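Local coordinates for protein methionine-R-sulfoxide reductase (Neisseria meningitidis, PDB 3MMH) that reduces free methionine-R-sulfoxide to methionine, a repair of oxidised amino acid carried out by a GAF-domain fold, at residues Cys85-Ala90 / His103-Ala108; Ala41-Ala46 / Leu147-Leu152. All coordinates share one frame; numbering follows the deposited sequence.

Contact 1: Cys85-Ala90 / His103-Ala108. With SME (methionine sulfoxide), chain C.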
loop_
_atom_site.group_PDB
_atom_site.type_symbol
_atom_site.label_atom_id
_atom_site.label_comp_id
_atom_site.label_asym_id
_atom_site.label_seq_id
_atom_site.Cartn_x
_atom_site.Cartn_y
_atom_site.Cartn_z
ATOM N N CYS A 85 -9.759 10.317 11.768
ATOM C CA CYS A 85 -10.050 8.912 11.562
ATOM C C CYS A 85 -10.831 8.282 12.741
ATOM O O CYS A 85 -11.816 7.621 12.527
ATOM C CB CYS A 85 -8.811 8.136 11.289
ATOM S SG CYS A 85 -8.030 8.420 9.668
ATOM N N GLY A 86 -10.340 8.554 13.961
ATOM C CA GLY A 86 -11.026 8.032 15.112
ATOM C C GLY A 86 -12.358 8.658 15.354
ATOM O O GLY A 86 -13.284 8.019 15.927
ATOM N N GLN A 87 -12.517 9.945 14.986
ATOM C CA GLN A 87 -13.816 10.603 14.997
ATOM C C GLN A 87 -14.808 10.026 14.029
ATOM O O GLN A 87 -16.000 9.848 14.378
ATOM C CB GLN A 87 -13.699 12.085 14.705
ATOM C CG GLN A 87 -13.008 12.872 15.777
ATOM C CD GLN A 87 -12.491 14.232 15.338
ATOM O OE1 GLN A 87 -12.763 14.693 14.227
ATOM N NE2 GLN A 87 -11.726 14.847 16.214
ATOM N N ALA A 88 -14.370 9.701 12.819
ATOM C CA ALA A 88 -15.297 9.093 11.842
ATOM C C ALA A 88 -15.779 7.775 12.385
ATOM O O ALA A 88 -16.965 7.437 12.244
ATOM C CB ALA A 88 -14.626 8.923 10.486
ATOM N N TRP A 89 -14.890 6.986 12.966
ATOM C CA TRP A 89 -15.251 5.710 13.598
ATOM C C TRP A 89 -16.267 5.946 14.720
ATOM O O TRP A 89 -17.321 5.328 14.739
ATOM C CB TRP A 89 -13.977 5.046 14.096
ATOM C CG TRP A 89 -14.121 3.764 14.817
ATOM C CD1 TRP A 89 -15.207 2.958 14.910
ATOM C CD2 TRP A 89 -13.030 3.063 15.467
ATOM N NE1 TRP A 89 -14.889 1.841 15.665
ATOM C CE2 TRP A 89 -13.549 1.853 15.973
ATOM C CE3 TRP A 89 -11.689 3.376 15.710
ATOM C CZ2 TRP A 89 -12.798 0.944 16.688
ATOM C CZ3 TRP A 89 -10.927 2.474 16.462
ATOM C CH2 TRP A 89 -11.496 1.259 16.955
ATOM N N ALA A 90 -15.993 6.880 15.615
ATOM C CA ALA A 90 -16.871 7.106 16.764
ATOM C C ALA A 90 -18.233 7.649 16.281
ATOM O O ALA A 90 -19.259 7.286 16.889
ATOM C CB ALA A 90 -16.205 8.103 17.751
ATOM N N HIS A 103 -9.680 22.075 12.612
ATOM C CA HIS A 103 -10.399 20.890 12.973
ATOM C C HIS A 103 -9.995 20.413 14.336
ATOM O O HIS A 103 -8.796 20.191 14.562
ATOM C CB HIS A 103 -10.216 19.773 11.953
ATOM C CG HIS A 103 -11.290 18.763 12.077
ATOM N ND1 HIS A 103 -12.561 18.923 11.541
ATOM C CD2 HIS A 103 -11.227 17.497 12.552
ATOM C CE1 HIS A 103 -13.252 17.824 11.797
ATOM N NE2 HIS A 103 -12.469 16.959 12.412
ATOM N N PRO A 104 -10.991 20.132 15.207
ATOM C CA PRO A 104 -10.541 19.692 16.536
ATOM C C PRO A 104 -9.812 18.345 16.515
ATOM O O PRO A 104 -10.346 17.392 15.902
ATOM C CB PRO A 104 -11.873 19.621 17.329
ATOM C CG PRO A 104 -12.845 20.499 16.595
ATOM C CD PRO A 104 -12.439 20.491 15.144
ATOM N N ASP A 105 -8.640 18.278 17.141
ATOM C CA ASP A 105 -7.897 17.018 17.369
ATOM C C ASP A 105 -7.445 16.255 16.083
ATOM O O ASP A 105 -7.313 15.057 16.118
ATOM C CB ASP A 105 -8.680 16.063 18.271
ATOM C CG ASP A 105 -7.869 14.907 18.835
ATOM O OD1 ASP A 105 -6.698 15.141 19.244
ATOM O OD2 ASP A 105 -8.361 13.751 18.878
ATOM N N HIS A 106 -7.197 16.947 14.986
ATOM C CA HIS A 106 -6.544 16.384 13.814
ATOM C C HIS A 106 -5.195 15.787 14.225
ATOM O O HIS A 106 -4.436 16.397 15.013
ATOM C CB HIS A 106 -6.389 17.491 12.750
ATOM C CG HIS A 106 -5.601 17.065 11.569
ATOM N ND1 HIS A 106 -4.291 17.432 11.402
ATOM C CD2 HIS A 106 -5.906 16.272 10.514
ATOM C CE1 HIS A 106 -3.822 16.922 10.280
ATOM N NE2 HIS A 106 -4.778 16.176 9.739
ATOM N N ILE A 107 -4.923 14.604 13.682
ATOM C CA ILE A 107 -3.636 13.973 13.898
ATOM C C ILE A 107 -2.794 14.239 12.623
ATOM O O ILE A 107 -3.105 13.714 11.536
ATOM C CB ILE A 107 -3.783 12.502 14.251
ATOM C CG1 ILE A 107 -4.566 12.268 15.509
ATOM C CG2 ILE A 107 -2.404 11.824 14.254
ATOM C CD1 ILE A 107 -4.879 10.817 15.735
ATOM N N ALA A 108 -1.694 14.956 12.807
ATOM C CA ALA A 108 -0.827 15.345 11.723
ATOM C C ALA A 108 0.316 14.319 11.484
ATOM O O ALA A 108 1.466 14.595 11.796
ATOM C CB ALA A 108 -0.296 16.837 11.896
HETATM N N SME C . -5.045 12.833 9.733
HETATM C CA SME C . -5.536 11.549 10.286
HETATM C CB SME C . -4.400 10.549 10.588
HETATM C CG SME C . -3.947 9.681 9.403
HETATM S S SME C . -2.871 10.524 8.316
HETATM O OE SME C . -3.140 11.894 7.923
HETATM C CE SME C . -2.656 9.301 7.091
HETATM C C SME C . -6.409 11.796 11.485
HETATM O O SME C . -6.972 10.818 11.996
HETATM O OXT SME C . -6.569 13.004 11.912
HETATM O O HOH W 1 -11.061 13.617 18.752
#
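Gln87, on the helical segment 85-90, faces the type II beta turn that runs from His103 to His106, its CA 9.0 Å from that of Asp105, and a single side-chain amide joins the two. The carbonyl OE1 of Gln87 accepts a hydrogen bond from NE2 of His103 at 2.9 Å; NE2 of His103 lies in the carbonyl plane of Gln87, while OE1 comes to the ring edge, tilted from the imidazole plane, the two planes being 43° apart. On the other side NE2 of Gln87 gives an almost straight bond (168°) to the backbone O of Pro104, 2.9 Å away, and a second to a water that in turn donates to OD2 of Asp105. With three bonds on it, the amide has little freedom to flip. The chain beyond CG is extended (chi2 162°), which carries the amide across to the turn. OD2 of Asp105 also forms a salt bridge with Arg82. Beside this polar contact, methionine sulfoxide spans the same two segments: Cys85 N donates to its O at 2.8 Å, while Ile107 N and O bind its OXT and N. Helix start and loop thus supply part of the GAF-domain ligand pocket holding the substrate's amino and carboxylate groups, completed by Val84 N and Glu116.

Contact 2: Ala41-Ala46 / Leu147-Leu152; sequences AVLKEA and LYLGEL
Leu43 and Leu149 hold the nearest pair of CA atoms, 10.0 Å apart, between two helical segments, 41-46 and 147-152, whose backbones stay well separated and are bridged by leucine side chains alone. CD1 of Leu43 does the touching from its side. It meets CD2 of Leu152 at 3.8 Å, the two side chains reaching toward each other tip to tip, and CD2 of Leu149 more loosely at 4.3 Å. One methyl therefore rests against two leucines that lie three residues apart on the partner helix. The opposing rotamers differ: Leu43 sets CG beside its backbone N (chi1 -67°), whereas Leu152 swings CG anti to the N (chi1 179°), and both bring a methyl to the interface. All three leucines are buried, and the contact is purely apolar, with a modest 89 Å² buried between the segments. Other parts of the chain complete the packing. Helix 11-27 adds Ile22 against Leu152 and Tyr15 against Leu149, while Val18 and Ile22 of the same helix lie against Val42. Leu43 also touches Val52 of strand 51-58, so helices 11-27, 32-47 and 143-165 come together at a core that reaches the central antiparallel sheet.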
loop_
_atom_site.group_PDB
_atom_site.type_symbol
_atom_site.label_atom_id
_atom_site.label_comp_id
_atom_site.label_asym_id
_atom_site.label_seq_id
_atom_site.Cartn_x
_atom_site.Cartn_y
_atom_site.Cartn_z
ATOM N N ALA A 41 -4.134 2.332 -5.030
ATOM C CA ALA A 41 -3.402 2.638 -6.237
ATOM C C ALA A 41 -4.205 3.327 -7.283
ATOM O O ALA A 41 -3.714 4.245 -7.986
ATOM C CB ALA A 41 -2.813 1.323 -6.833
ATOM N N VAL A 42 -5.442 2.874 -7.505
ATOM C CA VAL A 42 -6.313 3.506 -8.509
ATOM C C VAL A 42 -6.642 4.958 -8.112
ATOM O O VAL A 42 -6.542 5.878 -8.936
ATOM C CB VAL A 42 -7.558 2.715 -8.797
ATOM C CG1 VAL A 42 -8.439 3.462 -9.791
ATOM C CG2 VAL A 42 -7.236 1.370 -9.375
ATOM N N LEU A 43 -6.988 5.133 -6.832
ATOM C CA LEU A 43 -7.300 6.491 -6.386
ATOM C C LEU A 43 -6.102 7.428 -6.480
ATOM O O LEU A 43 -6.217 8.576 -6.903
ATOM C CB LEU A 43 -7.861 6.461 -4.987
ATOM C CG LEU A 43 -9.232 5.811 -4.804
ATOM C CD1 LEU A 43 -9.528 5.660 -3.305
ATOM C CD2 LEU A 43 -10.330 6.595 -5.515
ATOM N N LYS A 44 -4.914 6.915 -6.085
ATOM C CA LYS A 44 -3.717 7.745 -6.171
ATOM C C LYS A 44 -3.409 8.145 -7.583
ATOM O O LYS A 44 -3.088 9.305 -7.886
ATOM C CB LYS A 44 -2.533 7.002 -5.579
ATOM C CG LYS A 44 -1.266 7.822 -5.394
ATOM C CD LYS A 44 -1.320 8.823 -4.175
ATOM C CE LYS A 44 -0.019 9.435 -3.792
ATOM N NZ LYS A 44 0.315 10.634 -4.467
ATOM N N GLU A 45 -3.493 7.206 -8.531
ATOM C CA GLU A 45 -3.188 7.474 -9.938
ATOM C C GLU A 45 -4.244 8.472 -10.503
ATOM O O GLU A 45 -3.896 9.418 -11.216
ATOM C CB GLU A 45 -3.133 6.194 -10.797
ATOM C CG GLU A 45 -2.752 6.480 -12.170
ATOM C CD GLU A 45 -2.456 5.323 -13.077
ATOM O OE1 GLU A 45 -2.669 4.199 -12.705
ATOM O OE2 GLU A 45 -2.001 5.550 -14.224
ATOM N N ALA A 46 -5.511 8.247 -10.235
ATOM C CA ALA A 46 -6.586 9.016 -10.820
ATOM C C ALA A 46 -6.589 10.443 -10.266
ATOM O O ALA A 46 -6.692 11.416 -11.017
ATOM C CB ALA A 46 -7.931 8.346 -10.563
ATOM N N LEU A 147 -19.837 11.890 -1.449
ATOM C CA LEU A 147 -20.796 11.040 -2.134
ATOM C C LEU A 147 -20.104 9.813 -2.760
ATOM O O LEU A 147 -20.491 8.670 -2.524
ATOM C CB LEU A 147 -21.558 11.826 -3.202
ATOM C CG LEU A 147 -22.651 11.024 -3.932
ATOM C CD1 LEU A 147 -23.891 10.975 -3.018
ATOM C CD2 LEU A 147 -23.014 11.698 -5.278
ATOM N N TYR A 148 -19.112 10.057 -3.585
ATOM C CA TYR A 148 -18.499 8.984 -4.342
ATOM C C TYR A 148 -17.574 8.110 -3.560
ATOM O O TYR A 148 -17.599 6.885 -3.741
ATOM C CB TYR A 148 -17.828 9.550 -5.603
ATOM C CG TYR A 148 -18.843 9.980 -6.628
ATOM C CD1 TYR A 148 -19.752 9.089 -7.203
ATOM C CD2 TYR A 148 -18.834 11.277 -7.148
ATOM C CE1 TYR A 148 -20.668 9.536 -8.156
ATOM C CE2 TYR A 148 -19.737 11.667 -8.129
ATOM C CZ TYR A 148 -20.675 10.802 -8.593
ATOM O OH TYR A 148 -21.584 11.228 -9.569
ATOM N N LEU A 149 -16.842 8.641 -2.586
ATOM C CA LEU A 149 -16.075 7.740 -1.705
ATOM C C LEU A 149 -17.005 6.988 -0.798
ATOM O O LEU A 149 -16.693 5.848 -0.416
ATOM C CB LEU A 149 -14.998 8.491 -0.921
ATOM C CG LEU A 149 -13.876 9.104 -1.789
ATOM C CD1 LEU A 149 -13.009 10.010 -0.956
ATOM C CD2 LEU A 149 -13.056 7.996 -2.473
ATOM N N GLY A 150 -18.186 7.523 -0.461
ATOM C CA GLY A 150 -19.176 6.713 0.233
ATOM C C GLY A 150 -19.684 5.566 -0.588
ATOM O O GLY A 150 -19.856 4.453 -0.048
ATOM N N GLU A 151 -19.874 5.770 -1.876
ATOM C CA GLU A 151 -20.267 4.644 -2.735
ATOM C C GLU A 151 -19.127 3.651 -2.885
ATOM O O GLU A 151 -19.378 2.447 -2.908
ATOM C CB GLU A 151 -20.670 5.190 -4.113
ATOM C CG GLU A 151 -21.977 5.985 -4.168
ATOM C CD GLU A 151 -23.147 5.217 -3.560
ATOM O OE1 GLU A 151 -23.321 4.041 -3.883
ATOM O OE2 GLU A 151 -23.792 5.784 -2.658
ATOM N N LEU A 152 -17.885 4.095 -2.953
ATOM C CA LEU A 152 -16.750 3.220 -2.982
ATOM C C LEU A 152 -16.701 2.361 -1.690
ATOM O O LEU A 152 -16.388 1.162 -1.746
ATOM C CB LEU A 152 -15.468 3.991 -3.162
ATOM C CG LEU A 152 -14.198 3.121 -3.178
ATOM C CD1 LEU A 152 -14.238 2.045 -4.242
ATOM C CD2 LEU A 152 -12.985 4.062 -3.400
#

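Overall arrangement
The two contacts lie on different parts of one GAF domain: a buried helix packing and part of the substrate site. Their centres lie 20 Å apart, on opposite sides of the chain's centre, and their nearest atoms are about 11 Å from each other. Contact 2 joins helix 32-47 to helix 143-165, and along the chain it encloses contact 1, which pairs helix 83-91 with the loop between strands 95-97 and 115-123. The antiparallel sheet connects the two regions: helix 32-47 packs on it through strand 51-58, whereas helix 83-91 meets strands 115-123 and 126-135. A buried apolar helix layer thus accompanies a polar, more exposed substrate site. Both contacts also touch the second subunit, placing each near the dimer interface.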